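Local coordinates for protein AT-less polyketide synthase (Streptomyces platensis subsp. rosaceus, PDB 4TKT) that probably catalyses decarboxylative Claisen condensations that extend the polyketide chain, as the ketosynthase domain of an AT-less synthase that makes isomigrastatin, at residues I38-A43 and Y63-G68; Q143-E148 and S216-K221; D71-F76 and R611-D616; F349-S354 and V404-A409. All blocks are in the same frame, centred on the assembly; numbering follows the deposited sequence.

Interaction 1 of 4, residues I38-A43 and Y63-G68; sequences ITEIPA and YSKWGG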
# COMPACT_ATOMS: atom_id res chain seq x y z
N ILE A 38 12.70 -5.43 -12.45
CA ILE A 38 13.62 -4.35 -12.77
C ILE A 38 13.79 -4.19 -14.28
O ILE A 38 13.98 -5.17 -15.01
CB ILE A 38 15.00 -4.57 -12.12
CG1 ILE A 38 14.87 -4.60 -10.60
CG2 ILE A 38 15.97 -3.47 -12.54
CD1 ILE A 38 14.21 -3.36 -10.03
N THR A 39 13.70 -2.95 -14.75
CA THR A 39 13.85 -2.65 -16.17
C THR A 39 14.78 -1.46 -16.37
O THR A 39 15.20 -0.83 -15.41
CB THR A 39 12.49 -2.33 -16.83
OG1 THR A 39 11.87 -1.24 -16.13
CG2 THR A 39 11.57 -3.54 -16.78
N GLU A 40 15.11 -1.17 -17.63
CA GLU A 40 15.89 0.01 -17.94
C GLU A 40 15.00 1.24 -17.86
O GLU A 40 13.77 1.13 -17.88
CB GLU A 40 16.52 -0.10 -19.33
CG GLU A 40 17.64 -1.11 -19.42
CD GLU A 40 18.48 -0.94 -20.67
OE1 GLU A 40 18.24 0.03 -21.42
OE2 GLU A 40 19.39 -1.77 -20.90
N ILE A 41 15.62 2.41 -17.77
CA ILE A 41 14.89 3.67 -17.73
C ILE A 41 13.95 3.80 -18.93
O ILE A 41 14.41 3.75 -20.07
CB ILE A 41 15.84 4.89 -17.71
CG1 ILE A 41 16.98 4.68 -16.72
CG2 ILE A 41 15.06 6.16 -17.40
CD1 ILE A 41 16.56 4.77 -15.28
N PRO A 42 12.65 3.95 -18.67
CA PRO A 42 11.66 4.13 -19.74
C PRO A 42 11.96 5.37 -20.57
O PRO A 42 12.17 6.43 -20.00
CB PRO A 42 10.34 4.28 -18.98
CG PRO A 42 10.58 3.64 -17.66
CD PRO A 42 12.02 3.92 -17.34
N ALA A 43 11.96 5.21 -21.89
CA ALA A 43 12.31 6.30 -22.80
C ALA A 43 11.44 7.54 -22.62
O ALA A 43 11.87 8.65 -22.92
CB ALA A 43 12.23 5.81 -24.24
N TYR A 63 26.37 5.60 -13.96
CA TYR A 63 26.65 4.26 -14.47
C TYR A 63 25.47 3.32 -14.25
O TYR A 63 25.53 2.14 -14.60
CB TYR A 63 27.92 3.69 -13.83
CG TYR A 63 27.86 3.60 -12.33
CD1 TYR A 63 28.13 4.70 -11.53
CD2 TYR A 63 27.53 2.40 -11.70
CE1 TYR A 63 28.07 4.62 -10.15
CE2 TYR A 63 27.47 2.31 -10.33
CZ TYR A 63 27.74 3.42 -9.56
OH TYR A 63 27.67 3.33 -8.19
N SER A 64 24.40 3.85 -13.68
CA SER A 64 23.17 3.10 -13.50
C SER A 64 22.14 3.50 -14.55
O SER A 64 21.97 4.69 -14.83
CB SER A 64 22.60 3.31 -12.10
OG SER A 64 21.34 2.68 -11.97
N LYS A 65 21.46 2.52 -15.12
CA LYS A 65 20.42 2.79 -16.10
C LYS A 65 19.20 1.90 -15.86
O LYS A 65 18.40 1.67 -16.77
CB LYS A 65 20.95 2.59 -17.52
CG LYS A 65 21.45 1.18 -17.81
CD LYS A 65 21.83 1.04 -19.27
CE LYS A 65 22.19 -0.40 -19.62
NZ LYS A 65 22.41 -0.58 -21.08
N TRP A 66 19.06 1.41 -14.64
CA TRP A 66 17.97 0.51 -14.29
C TRP A 66 17.10 1.07 -13.17
O TRP A 66 17.49 2.01 -12.48
CB TRP A 66 18.53 -0.85 -13.88
CG TRP A 66 19.42 -1.47 -14.90
CD1 TRP A 66 19.05 -2.28 -15.94
CD2 TRP A 66 20.84 -1.32 -15.00
NE1 TRP A 66 20.15 -2.64 -16.67
CE2 TRP A 66 21.26 -2.07 -16.12
CE3 TRP A 66 21.80 -0.63 -14.26
CZ2 TRP A 66 22.60 -2.15 -16.51
CZ3 TRP A 66 23.13 -0.71 -14.64
CH2 TRP A 66 23.52 -1.47 -15.76
N GLY A 67 15.92 0.48 -13.00
CA GLY A 67 15.03 0.87 -11.92
C GLY A 67 13.75 0.07 -11.88
O GLY A 67 13.38 -0.58 -12.86
N GLY A 68 13.07 0.11 -10.74
CA GLY A 68 11.75 -0.47 -10.61
C GLY A 68 10.75 0.63 -10.87
O GLY A 68 10.61 1.56 -10.07
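Glu-40 and Lys-65 run alongside each other in the same direction and join at their ends in a salt bridge, OE2 of Glu-40 to NZ of Lys-65 at 3.3 Å, weak as a hydrogen bond. Followed outward, Glu-40 CB rests 3.6 Å from the carbonyl O of Lys-65. CG, set beside its own backbone N (chi1 -71°), comes obliquely to CD1 of Trp-66 at 3.9 Å. Beyond CG the chain runs extended, and CD and OE2 pass the Lys-65 methylene CE before OE2 meets NZ. Lys-65 also makes a cation-pi contact with Tyr-52, and its CG covers the centre of one Trp-66 face. On the backbone, Thr-39 and Gly-67 form a hydrogen-bonded pair: Thr-39 N to Gly-67 O is 3.0 Å, and Gly-67 N returns to Thr-39 O at 2.8 Å. Ile-41 N adds a third bond to Lys-65 O at 3.0 Å. At the other end, Ile-38 CG2 touches Trp-66 CB at 3.9 Å, the side chains crossing at about a right angle. This is a two-stranded antiparallel ribbon of strands 39-40 and 66-67, within the N-terminal half of the ketosynthase fold.

Interaction 2 of 4, residues Q143-E148 and S216-K221; sequences QLYGAE and SVHPGK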
# COMPACT_ATOMS: atom_id res chain seq x y z
N GLN A 143 9.34 19.59 -8.83
CA GLN A 143 9.78 20.96 -8.65
C GLN A 143 10.92 21.40 -9.59
O GLN A 143 10.93 22.52 -10.09
CB GLN A 143 10.22 21.12 -7.20
CG GLN A 143 10.27 22.53 -6.67
CD GLN A 143 10.68 22.56 -5.22
OE1 GLN A 143 11.10 21.54 -4.67
NE2 GLN A 143 10.55 23.72 -4.58
N LEU A 144 11.88 20.51 -9.81
CA LEU A 144 13.07 20.83 -10.59
C LEU A 144 12.76 21.14 -12.05
O LEU A 144 13.44 21.95 -12.68
CB LEU A 144 14.07 19.67 -10.52
CG LEU A 144 14.56 19.33 -9.11
CD1 LEU A 144 15.30 18.01 -9.11
CD2 LEU A 144 15.45 20.44 -8.58
N TYR A 145 11.72 20.50 -12.58
CA TYR A 145 11.33 20.72 -13.96
C TYR A 145 10.91 22.17 -14.18
O TYR A 145 11.27 22.79 -15.18
CB TYR A 145 10.20 19.77 -14.35
CG TYR A 145 10.69 18.38 -14.70
CD1 TYR A 145 11.72 18.20 -15.61
CD2 TYR A 145 10.13 17.26 -14.11
CE1 TYR A 145 12.18 16.93 -15.93
CE2 TYR A 145 10.58 15.99 -14.42
CZ TYR A 145 11.60 15.83 -15.33
OH TYR A 145 12.06 14.57 -15.65
N GLY A 146 10.15 22.71 -13.23
CA GLY A 146 9.68 24.08 -13.31
C GLY A 146 10.82 25.08 -13.33
O GLY A 146 10.75 26.10 -14.02
N ALA A 147 11.87 24.79 -12.57
CA ALA A 147 13.04 25.66 -12.51
C ALA A 147 13.84 25.57 -13.81
O ALA A 147 14.35 26.58 -14.30
CB ALA A 147 13.91 25.29 -11.32
N GLU A 148 13.96 24.36 -14.35
CA GLU A 148 14.68 24.14 -15.59
C GLU A 148 13.97 24.84 -16.74
O GLU A 148 14.60 25.30 -17.69
CB GLU A 148 14.82 22.65 -15.88
CG GLU A 148 15.72 21.91 -14.91
CD GLU A 148 15.71 20.41 -15.12
OE1 GLU A 148 14.84 19.91 -15.86
OE2 GLU A 148 16.58 19.72 -14.53
N SER A 216 10.43 8.17 -9.33
CA SER A 216 11.66 8.60 -9.99
C SER A 216 11.32 9.40 -11.24
O SER A 216 11.34 8.87 -12.35
CB SER A 216 12.53 7.40 -10.35
OG SER A 216 12.92 6.68 -9.19
N VAL A 217 11.01 10.68 -11.06
CA VAL A 217 10.48 11.49 -12.14
C VAL A 217 11.54 12.36 -12.82
O VAL A 217 11.28 12.99 -13.84
CB VAL A 217 9.35 12.41 -11.64
CG1 VAL A 217 8.35 11.61 -10.81
CG2 VAL A 217 9.92 13.54 -10.81
N HIS A 218 12.75 12.36 -12.26
CA HIS A 218 13.80 13.26 -12.72
C HIS A 218 15.15 12.53 -12.77
O HIS A 218 15.44 11.69 -11.92
CB HIS A 218 13.86 14.48 -11.81
CG HIS A 218 14.64 15.63 -12.37
ND1 HIS A 218 15.99 15.80 -12.12
CD2 HIS A 218 14.27 16.67 -13.15
CE1 HIS A 218 16.41 16.90 -12.73
NE2 HIS A 218 15.38 17.44 -13.36
N PRO A 219 15.99 12.85 -13.77
CA PRO A 219 17.28 12.18 -13.90
C PRO A 219 18.27 12.52 -12.78
O PRO A 219 19.25 11.79 -12.59
CB PRO A 219 17.80 12.68 -15.25
CG PRO A 219 17.08 13.96 -15.49
CD PRO A 219 15.72 13.77 -14.89
N GLY A 220 18.02 13.60 -12.05
CA GLY A 220 18.90 14.06 -11.00
C GLY A 220 19.27 12.99 -9.98
O GLY A 220 20.42 12.88 -9.58
N LYS A 221 18.27 12.21 -9.58
CA LYS A 221 18.49 11.14 -8.61
C LYS A 221 19.55 10.16 -9.09
O LYS A 221 20.34 9.64 -8.30
CB LYS A 221 17.18 10.39 -8.33
CG LYS A 221 17.31 9.26 -7.34
CD LYS A 221 16.09 8.36 -7.35
CE LYS A 221 14.83 9.11 -6.93
NZ LYS A 221 13.65 8.21 -6.89
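The imidazole of His-218 is sandwiched: CD1 of Leu-144 lies over one face in a CH-pi contact, 3.9 Å from the ring centroid, and CD of Pro-219 covers the opposite face. Its edge is turned to the phenol of Tyr-145, CD2 of His-218 standing over one face of that ring toward the rim, 3.5 Å from CE1 of Tyr-145. The pair is T-shaped, with planes 61° apart. In the imidazole plane, NE2 of His-218 donates to OE2 of Glu-148 at 2.8 Å. The two side chains meet tip to tip, but the carboxylate is twisted 44° from the imidazole and OE2 receives the bond from above its own plane.

The other nitrogen, ND1 of His-218, accepts from Gly-220 N at 3.0 Å, a capping bond at the start of helix 220-227. Helix 142-151 is thus joined to the turn between strand 208-214 and helix 220-227, in the N-terminal half of the thiolase-type fold. Both ring nitrogens being engaged fixes the rotation of the imidazole and would probably favour the neutral tautomer with its proton on NE2. An alanine in place of His-218 would probably leave Glu-148 OE2 and Gly-220 N without these partners and open a gap between Leu-144 and Tyr-145.

Tyr-145 reaches past the histidine in the opposite direction, and its OH donates to Val-217 O in the plane of that carbonyl, a short bond modelled at 2.5 Å, its exact length uncertain. The phenol ring of Tyr-145 also meets that of Tyr-614, their planes nearly parallel.

Interaction 3 of 4, residues D71-F76 and R611-D616; sequences DGIDEF and RYWYTD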
# COMPACT_ATOMS: atom_id res chain seq x y z
N ASP A 71 3.87 2.30 -14.06
CA ASP A 71 3.41 2.68 -15.39
C ASP A 71 2.41 3.82 -15.31
O ASP A 71 1.49 3.80 -14.50
CB ASP A 71 2.79 1.48 -16.11
CG ASP A 71 3.83 0.47 -16.55
OD1 ASP A 71 4.52 0.72 -17.56
OD2 ASP A 71 3.95 -0.58 -15.88
N GLY A 72 2.61 4.83 -16.16
CA GLY A 72 1.71 5.96 -16.24
C GLY A 72 1.60 6.75 -14.95
O GLY A 72 0.50 6.89 -14.40
N ILE A 73 2.72 7.26 -14.46
CA ILE A 73 2.72 8.05 -13.23
C ILE A 73 2.17 9.45 -13.49
O ILE A 73 1.98 10.23 -12.55
CB ILE A 73 4.13 8.17 -12.62
CG1 ILE A 73 5.06 8.94 -13.55
CG2 ILE A 73 4.70 6.79 -12.31
CD1 ILE A 73 6.42 9.19 -12.95
N ASP A 74 1.91 9.77 -14.75
CA ASP A 74 1.30 11.04 -15.11
C ASP A 74 -0.21 10.91 -15.27
O ASP A 74 -0.91 11.90 -15.50
CB ASP A 74 1.92 11.59 -16.40
CG ASP A 74 1.80 10.62 -17.56
OD1 ASP A 74 1.61 9.41 -17.33
OD2 ASP A 74 1.92 11.08 -18.72
N GLU A 75 -0.71 9.69 -15.15
CA GLU A 75 -2.15 9.43 -15.26
C GLU A 75 -2.85 9.80 -13.96
O GLU A 75 -2.36 9.48 -12.88
CB GLU A 75 -2.41 7.97 -15.62
CG GLU A 75 -1.81 7.55 -16.95
CD GLU A 75 -1.97 6.06 -17.22
OE1 GLU A 75 -2.46 5.34 -16.33
OE2 GLU A 75 -1.61 5.62 -18.34
N PHE A 76 -4.00 10.47 -14.08
CA PHE A 76 -4.70 10.98 -12.91
C PHE A 76 -6.16 11.29 -13.23
O PHE A 76 -6.50 11.57 -14.37
CB PHE A 76 -3.99 12.24 -12.39
CG PHE A 76 -4.50 12.73 -11.07
CD1 PHE A 76 -4.69 11.86 -10.00
CD2 PHE A 76 -4.78 14.08 -10.88
CE1 PHE A 76 -5.16 12.33 -8.79
CE2 PHE A 76 -5.24 14.55 -9.66
CZ PHE A 76 -5.43 13.67 -8.62
N ARG A 611 -3.60 11.82 -19.02
CA ARG A 611 -2.23 12.21 -18.69
C ARG A 611 -2.09 13.69 -18.35
O ARG A 611 -2.60 14.55 -19.06
CB ARG A 611 -1.30 11.85 -19.86
CG ARG A 611 -1.27 10.36 -20.19
CD ARG A 611 -0.70 10.10 -21.59
NE ARG A 611 0.67 10.59 -21.74
CZ ARG A 611 1.75 9.82 -21.62
NH1 ARG A 611 1.63 8.53 -21.34
NH2 ARG A 611 2.96 10.35 -21.78
N TYR A 612 -1.39 13.97 -17.25
CA TYR A 612 -1.11 15.35 -16.85
C TYR A 612 0.37 15.54 -16.52
O TYR A 612 0.96 14.75 -15.79
CB TYR A 612 -1.96 15.73 -15.64
CG TYR A 612 -3.44 15.68 -15.92
CD1 TYR A 612 -4.10 16.78 -16.46
CD2 TYR A 612 -4.18 14.54 -15.67
CE1 TYR A 612 -5.46 16.74 -16.73
CE2 TYR A 612 -5.53 14.48 -15.93
CZ TYR A 612 -6.16 15.58 -16.46
OH TYR A 612 -7.51 15.53 -16.73
N TRP A 613 0.96 16.59 -17.08
CA TRP A 613 2.37 16.88 -16.86
C TRP A 613 2.59 18.39 -16.88
O TRP A 613 1.75 19.14 -17.37
CB TRP A 613 3.22 16.18 -17.93
CG TRP A 613 4.60 15.82 -17.47
CD1 TRP A 613 5.78 16.30 -17.96
CD2 TRP A 613 4.95 14.90 -16.43
NE1 TRP A 613 6.84 15.73 -17.30
CE2 TRP A 613 6.36 14.87 -16.35
CE3 TRP A 613 4.21 14.10 -15.56
CZ2 TRP A 613 7.04 14.07 -15.43
CZ3 TRP A 613 4.89 13.30 -14.65
CH2 TRP A 613 6.28 13.30 -14.59
N TYR A 614 3.72 18.84 -16.34
CA TYR A 614 3.97 20.27 -16.16
C TYR A 614 4.09 21.02 -17.49
O TYR A 614 4.00 22.25 -17.52
CB TYR A 614 5.24 20.48 -15.32
CG TYR A 614 6.51 20.33 -16.11
CD1 TYR A 614 7.02 19.07 -16.42
CD2 TYR A 614 7.22 21.45 -16.56
CE1 TYR A 614 8.18 18.93 -17.15
CE2 TYR A 614 8.38 21.31 -17.28
CZ TYR A 614 8.86 20.06 -17.58
OH TYR A 614 10.02 19.92 -18.30
N THR A 615 4.30 20.30 -18.58
CA THR A 615 4.48 20.93 -19.88
C THR A 615 3.14 21.20 -20.58
O THR A 615 3.11 21.80 -21.64
CB THR A 615 5.36 20.09 -20.81
OG1 THR A 615 4.89 18.74 -20.82
CG2 THR A 615 6.79 20.10 -20.32
N ASP A 616 2.05 20.74 -19.96
CA ASP A 616 0.72 20.95 -20.52
C ASP A 616 0.42 22.43 -20.71
O ASP A 616 0.49 23.22 -19.77
CB ASP A 616 -0.34 20.31 -19.61
CG ASP A 616 -0.25 18.79 -19.56
OD1 ASP A 616 0.44 18.21 -20.42
OD2 ASP A 616 -0.87 18.19 -18.66
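Asp-74 and Arg-611 cross obliquely, with carboxylate and guanidinium planes 88° apart. OD2 of Asp-74 sits over the centre of one guanidinium face, 3.2 Å from CZ of Arg-611, and lies 3.3 Å from NE of Arg-611. No N-H points at it, so this salt bridge rests on charge alone. CG of Asp-74 stands between its backbone N and carbonyl carbon (chi1 57°), which sets the carboxylate on the side where Arg-611 lies. From the same aspartate, CB approaches the indole of Trp-613 obliquely, 3.5 Å from CE3. Ile-73 CD1 comes more loosely to the same indole, 4.4 Å from CH2 of Trp-613.

Glu-75 and Arg-611 are a non-hydrogen-bonded antiparallel pair, their side chains on one face of the little sheet formed by strands 75-76 and 610-611. Through this pairing the end of the chain, 535 residues further on, is laid back against the ketosynthase body. Tyr-612 N donates to Asp-74 O at 2.8 Å, and Phe-76 continues the pairing through the backbone of Glu-610. The carboxylate of Glu-75 is engaged by Arg-609 in a salt bridge.

Tyr-612 presents its ring edge to the backbone of Phe-76: the carbonyl O of Phe-76 lies in the ring plane, 3.4 Å from CE2 of Tyr-612. CB of Phe-76 packs near CD2 of the same tyrosine, whereas the Phe-76 ring leads away to meet that of Phe-81, their planes nearly parallel. Ahead of Asp-74, the backbone N atoms of Gly-72 and Ile-73 hold the sulfonate of a MES molecule, probably from the crystallisation liquor. Trp-613 N is bonded to OD2 of Asp-616 at 2.9 Å, with that oxygen also taken by Ser-89 OG.

Interaction 4 of 4, residues F349-S354 and V404-A409; sequences FCAIGS and VLQREA
Ile-352 and Leu-405 are paired across the parallel strands 350-353 and 403-405, their side chains on the same face, at the edge of the large mixed sheet of the thiolase-type fold. Leu-405 has CG anti to its backbone N (chi1 -176°), and its CD1 turns back to within 3.5 Å of Ile-352 O and 4.1 Å of Ile-352 CG2. Ile-352 carries CG1 anti to the backbone N, which leaves CG2 between N and the carbonyl carbon, close against CA of Leu-405; the rest of the side chain leads away. Ala-351 and Val-404 share the other side of the sheet. The strands are joined by Val-404 N to Cys-350 O at 2.8 Å, a weak bond from Ile-352 N to Val-404 O, and one from Gln-406 N to Ile-352 O at 3.0 Å. Gln-406 sends CG anti to its backbone N (chi1 -163°) and bends at chi2 (62°). An alanine at Gln-406 would probably leave Glu-408 O without its side-chain donor and the Ala-351 methyl without the oxygen beside it. OE1 of Gln-406 merely lies against Ala-351 CB at 3.8 Å; the amide is gripped at NE2, which donates to Glu-408 O at a modelled 2.5 Å, unusually short and of doubtful exact length.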
# COMPACT_ATOMS: atom_id res chain seq x y z
N PHE A 349 15.92 -20.94 12.47
CA PHE A 349 14.50 -21.19 12.69
C PHE A 349 13.64 -20.14 12.00
O PHE A 349 12.43 -20.32 11.83
CB PHE A 349 14.19 -21.22 14.19
CG PHE A 349 14.54 -19.94 14.91
CD1 PHE A 349 15.79 -19.78 15.49
CD2 PHE A 349 13.62 -18.91 15.02
CE1 PHE A 349 16.11 -18.61 16.16
CE2 PHE A 349 13.94 -17.74 15.68
CZ PHE A 349 15.18 -17.59 16.25
N CYS A 350 14.27 -19.04 11.61
CA CYS A 350 13.56 -17.89 11.05
C CYS A 350 13.89 -17.70 9.57
O CYS A 350 15.04 -17.86 9.16
CB CYS A 350 13.90 -16.63 11.84
SG CYS A 350 13.01 -15.14 11.34
N ALA A 351 12.88 -17.37 8.77
CA ALA A 351 13.10 -17.10 7.36
C ALA A 351 13.49 -15.65 7.17
O ALA A 351 13.12 -14.79 7.97
CB ALA A 351 11.85 -17.43 6.55
N ILE A 352 14.25 -15.37 6.12
CA ILE A 352 14.68 -14.01 5.84
C ILE A 352 14.80 -13.77 4.33
O ILE A 352 15.14 -14.68 3.57
CB ILE A 352 16.02 -13.68 6.55
CG1 ILE A 352 16.28 -12.17 6.55
CG2 ILE A 352 17.18 -14.47 5.94
CD1 ILE A 352 17.48 -11.76 7.38
N GLY A 353 14.49 -12.55 3.91
CA GLY A 353 14.55 -12.18 2.51
C GLY A 353 14.15 -10.72 2.34
O GLY A 353 13.78 -10.07 3.32
N SER A 354 14.24 -10.21 1.12
CA SER A 354 13.87 -8.82 0.86
C SER A 354 13.13 -8.65 -0.46
O SER A 354 13.52 -9.22 -1.48
CB SER A 354 15.12 -7.93 0.86
OG SER A 354 14.76 -6.58 0.62
N VAL A 404 17.46 -18.57 7.90
CA VAL A 404 17.68 -19.35 6.69
C VAL A 404 17.20 -18.52 5.51
O VAL A 404 16.03 -18.16 5.43
CB VAL A 404 16.94 -20.69 6.72
CG1 VAL A 404 17.01 -21.36 5.35
CG2 VAL A 404 17.53 -21.60 7.78
N LEU A 405 18.12 -18.19 4.60
CA LEU A 405 17.79 -17.35 3.45
C LEU A 405 16.77 -18.02 2.54
O LEU A 405 17.00 -19.11 2.02
CB LEU A 405 19.05 -17.02 2.66
CG LEU A 405 18.84 -16.07 1.48
CD1 LEU A 405 18.25 -14.76 1.96
CD2 LEU A 405 20.15 -15.83 0.74
N GLN A 406 15.63 -17.37 2.36
CA GLN A 406 14.53 -17.92 1.58
C GLN A 406 14.80 -17.81 0.08
O GLN A 406 14.76 -16.72 -0.49
CB GLN A 406 13.22 -17.22 1.93
CG GLN A 406 11.98 -17.99 1.49
CD GLN A 406 11.86 -19.34 2.17
OE1 GLN A 406 12.13 -19.47 3.36
NE2 GLN A 406 11.46 -20.35 1.41
N ARG A 407 15.09 -18.94 -0.56
CA ARG A 407 15.44 -18.94 -1.97
C ARG A 407 14.49 -19.80 -2.81
O ARG A 407 14.62 -19.87 -4.03
CB ARG A 407 16.88 -19.43 -2.15
CG ARG A 407 17.92 -18.38 -1.76
CD ARG A 407 19.34 -18.90 -1.89
NE ARG A 407 19.77 -19.65 -0.71
CZ ARG A 407 21.03 -20.02 -0.49
NH1 ARG A 407 21.98 -19.70 -1.36
NH2 ARG A 407 21.34 -20.69 0.61
N GLU A 408 13.52 -20.43 -2.15
CA GLU A 408 12.51 -21.20 -2.85
C GLU A 408 11.14 -20.94 -2.25
O GLU A 408 11.02 -20.64 -1.06
CB GLU A 408 12.83 -22.70 -2.80
N ALA A 409 10.10 -21.03 -3.08
CA ALA A 409 8.74 -20.95 -2.58
C ALA A 409 8.49 -22.12 -1.63
O ALA A 409 8.86 -23.25 -1.93
CB ALA A 409 7.74 -20.96 -3.72

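Interactions 1, 2 and 3 cluster in one region, their centres about 14 to 19 Å apart, while interaction 4 lies at the edge of the large mixed sheet, its centre about 27 to 39 Å from theirs. Interactions 1, 2 and 4 follow in series along the chain; interaction 3 spans interactions 2 and 4, bringing residues 611-616 back to 71-76. Interactions 1 and 3 adjoin in sequence, strand 66-67 leading on to strand 75-76. Interactions 2 and 3 touch: Tyr-145 packs on Trp-613, and Val-217 on Ile-73. The C-terminal tail is therefore anchored both to the loop at 71-76 and to helix 142-151 of the ketosynthase.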